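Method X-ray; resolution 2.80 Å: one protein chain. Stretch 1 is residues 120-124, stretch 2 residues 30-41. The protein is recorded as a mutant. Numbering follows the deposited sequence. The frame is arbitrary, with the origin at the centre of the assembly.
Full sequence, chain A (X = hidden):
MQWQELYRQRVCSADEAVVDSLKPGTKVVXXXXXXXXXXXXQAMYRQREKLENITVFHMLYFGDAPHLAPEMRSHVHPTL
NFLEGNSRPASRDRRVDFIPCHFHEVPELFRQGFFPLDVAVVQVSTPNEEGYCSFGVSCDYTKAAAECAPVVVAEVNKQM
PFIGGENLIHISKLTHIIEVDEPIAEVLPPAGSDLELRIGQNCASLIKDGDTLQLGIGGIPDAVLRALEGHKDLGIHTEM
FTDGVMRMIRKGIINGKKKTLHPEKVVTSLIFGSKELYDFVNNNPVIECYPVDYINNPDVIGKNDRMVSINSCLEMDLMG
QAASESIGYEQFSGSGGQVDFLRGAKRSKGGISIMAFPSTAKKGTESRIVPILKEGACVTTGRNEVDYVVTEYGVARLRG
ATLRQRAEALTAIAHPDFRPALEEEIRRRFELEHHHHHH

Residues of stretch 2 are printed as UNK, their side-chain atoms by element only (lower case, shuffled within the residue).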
# COMPACT_ATOMS: atom_id res chain seq x y z
N ALA A 120 1.12 -7.94 19.28
CA ALA A 120 1.08 -7.80 17.85
C ALA A 120 0.78 -9.17 17.22
O ALA A 120 1.52 -10.11 17.41
CB ALA A 120 2.47 -7.23 17.36
N VAL A 121 -0.30 -9.31 16.48
CA VAL A 121 -0.60 -10.60 15.85
C VAL A 121 -0.30 -10.56 14.36
O VAL A 121 -1.02 -9.90 13.68
CB VAL A 121 -2.04 -11.03 16.03
CG1 VAL A 121 -2.36 -12.30 15.23
CG2 VAL A 121 -2.20 -11.32 17.41
N VAL A 122 0.73 -11.26 13.88
CA VAL A 122 1.19 -11.20 12.52
C VAL A 122 1.23 -12.55 11.86
O VAL A 122 1.25 -13.61 12.50
CB VAL A 122 2.64 -10.65 12.41
CG1 VAL A 122 2.79 -9.30 13.08
CG2 VAL A 122 3.64 -11.62 12.99
N GLN A 123 1.33 -12.52 10.54
CA GLN A 123 1.41 -13.80 9.84
C GLN A 123 2.77 -13.96 9.17
O GLN A 123 2.88 -13.49 8.13
CB GLN A 123 0.27 -13.87 8.80
CG GLN A 123 0.33 -15.08 7.95
CD GLN A 123 -0.92 -15.25 7.11
OE1 GLN A 123 -1.57 -14.29 6.71
NE2 GLN A 123 -1.25 -16.49 6.81
N VAL A 124 3.79 -14.59 9.70
CA VAL A 124 5.02 -14.73 8.87
C VAL A 124 5.15 -16.02 8.15
O VAL A 124 4.24 -16.87 8.21
CB VAL A 124 6.21 -14.68 9.74
CG1 VAL A 124 6.26 -13.29 10.36
CG2 VAL A 124 6.06 -15.76 10.89
N UNK A 30 -3.31 -6.17 14.33
CA UNK A 30 -3.10 -7.32 13.38
C UNK A 30 -2.31 -6.88 12.21
O UNK A 30 -2.49 -5.77 11.75
c UNK A 30 -5.33 -8.52 13.74
c UNK A 30 -7.52 -9.54 14.10
c UNK A 30 -5.78 -9.58 15.84
c UNK A 30 -4.40 -7.78 12.77
c UNK A 30 -4.92 -8.87 15.03
c UNK A 30 -6.65 -8.89 13.30
c UNK A 30 -7.10 -9.91 15.37
N UNK A 31 -1.43 -7.72 11.69
CA UNK A 31 -0.55 -7.33 10.51
C UNK A 31 -1.51 -7.19 9.36
O UNK A 31 -2.70 -7.66 9.49
N UNK A 32 -1.14 -6.53 8.26
CA UNK A 32 -2.34 -6.28 7.39
C UNK A 32 -2.30 -6.78 6.01
O UNK A 32 -1.33 -7.32 5.67
n UNK A 32 -1.91 -2.38 4.97
c UNK A 32 -0.78 -3.02 5.23
c UNK A 32 -2.34 -3.89 6.50
c UNK A 32 -2.91 -2.91 5.75
c UNK A 32 -2.93 -4.84 7.49
n UNK A 32 -1.00 -3.96 6.14
N UNK A 33 -3.43 -6.65 5.30
CA UNK A 33 -3.56 -6.82 3.84
C UNK A 33 -3.65 -8.33 3.66
O UNK A 33 -4.59 -8.94 4.20
c UNK A 33 -2.39 -6.19 3.04
N UNK A 34 -2.71 -8.95 2.94
CA UNK A 34 -2.83 -10.37 2.61
C UNK A 34 -2.08 -11.16 3.64
O UNK A 34 -2.06 -12.38 3.50
c UNK A 34 -2.31 -10.69 1.23
N UNK A 35 -1.57 -10.48 4.69
CA UNK A 35 -0.83 -11.12 5.74
C UNK A 35 -1.60 -11.06 6.99
O UNK A 35 -1.02 -11.27 8.06
c UNK A 35 0.49 -10.44 5.97
N UNK A 36 -2.89 -10.73 6.87
CA UNK A 36 -3.86 -10.59 7.96
C UNK A 36 -4.09 -11.98 8.61
O UNK A 36 -4.21 -12.97 7.88
c UNK A 36 -5.15 -10.07 7.36
N UNK A 37 -4.09 -12.08 9.94
CA UNK A 37 -4.03 -13.35 10.58
C UNK A 37 -5.43 -13.80 10.97
O UNK A 37 -5.92 -13.74 12.11
c UNK A 37 -3.13 -13.06 11.79
c UNK A 37 -3.12 -11.63 11.93
c UNK A 37 -4.06 -11.00 10.93
N UNK A 38 -6.06 -14.31 9.94
CA UNK A 38 -7.42 -14.69 9.98
C UNK A 38 -7.59 -15.91 10.89
O UNK A 38 -8.63 -16.01 11.54
c UNK A 38 -7.92 -14.86 8.54
c UNK A 38 -6.82 -15.44 7.70
c UNK A 38 -9.18 -15.71 8.48
N UNK A 39 -6.61 -16.82 10.98
CA UNK A 39 -6.76 -17.99 11.95
C UNK A 39 -6.96 -17.59 13.37
O UNK A 39 -7.80 -18.13 14.09
c UNK A 39 -5.86 -19.74 9.59
n UNK A 39 -4.04 -17.39 7.46
n UNK A 39 -5.73 -18.91 7.02
c UNK A 39 -5.54 -18.87 11.92
n UNK A 39 -4.90 -18.72 9.16
c UNK A 39 -5.81 -20.06 11.03
c UNK A 39 -4.87 -18.34 7.89
N UNK A 40 -6.15 -16.63 13.74
CA UNK A 40 -6.28 -15.96 14.96
C UNK A 40 -7.60 -15.22 15.05
O UNK A 40 -8.23 -15.27 16.12
c UNK A 40 -4.04 -15.25 17.30
c UNK A 40 -5.34 -13.10 18.41
c UNK A 40 -4.93 -14.56 16.53
c UNK A 40 -5.19 -14.97 15.10
c UNK A 40 -3.83 -14.87 18.58
c UNK A 40 -5.60 -13.50 17.11
c UNK A 40 -4.48 -13.74 19.13
N UNK A 41 -8.07 -14.54 14.00
CA UNK A 41 -9.43 -13.92 14.10
C UNK A 41 -10.53 -14.99 14.36
O UNK A 41 -11.42 -14.88 15.25
c UNK A 41 -9.73 -13.08 12.86
o UNK A 41 -11.07 -12.56 12.86

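Position 30 carries seven side-chain carbons, one leading into a six-membered ring with no heteroatom. A ring carbon lies 3.7 Å from Val121 CB, approached obliquely. An all-carbon ring without a hydroxyl is phenylalanine, Phe30, and the ring atom is CD2. Its backbone pairs with Val121 in a parallel bridge, CA to CA 4.8 Å, which puts both side chains on the same face of the sheet; Phe30 CA also makes a CA-H...O contact with Val121 O at 3.3 Å.

Position 31 has no side-chain atoms, so it is glycine. Gly31 N donates to Val121 O at 3.0 Å, with an N-H...O angle of 151°. An ideal CB here would point toward the strand and sit 3.7 Å from Val122 CA, so the backbones run close at this point.

Position 32 has one carbon and then a five-membered ring of three carbons and two nitrogens, an imidazole: His32. It points away and touches nothing on the strand. Positions 33, 34, 35 and 36 each show a single side-chain carbon, hence Ala33, Ala34, Ala35 and Ala36. A type II' turn runs from His32 to Ala35, with a weak hydrogen bond from Ala35 N to His32 O at 3.3 Å. The chain thereby returns to the strand, where Ala35 O lies 3.0 Å from Gln123 CB.

At position 37 three carbons close a ring onto the backbone nitrogen, which identifies proline. Pro37 CG lies 3.5 Å from Val121 CG1 and 3.2 Å from Val121 O. Pro37 is the N-cap residue of the following helix, and its carbonyl O accepts from the backbone N of position 41 at 3.0 Å.

Position 38 has one carbon bearing two more, a valine; Val38 makes no contact with the strand. Position 39 has three carbons, a nitrogen, and a carbon carrying two further nitrogens, a guanidinium: Arg39. Its CA-to-CB bond points sideways, but its end comes nearer, bringing Gln123 to the guanidinium edge.

Position 40 again has one carbon and a six-carbon ring, so it is Phe40. Val121 CG1 is 3.7 Å from Phe40 CG, and Val121 CG2 stands 3.8 Å from the ring centroid, 15° off the normal, a CH-pi contact over the face. Position 41, one carbon and one oxygen, is Ser41, clear of the strand.

The contact, 419 Å² in all, centres on Val121 and Gln123. The carbonyl of Val121 anchors the backbone at Gly31, while its side chain packs against Phe30, Pro37 and Phe40; Gln123 extends the contact toward the turn and Arg39.

Stretch 2, residues 30-41: FGHAAAAPVRFS
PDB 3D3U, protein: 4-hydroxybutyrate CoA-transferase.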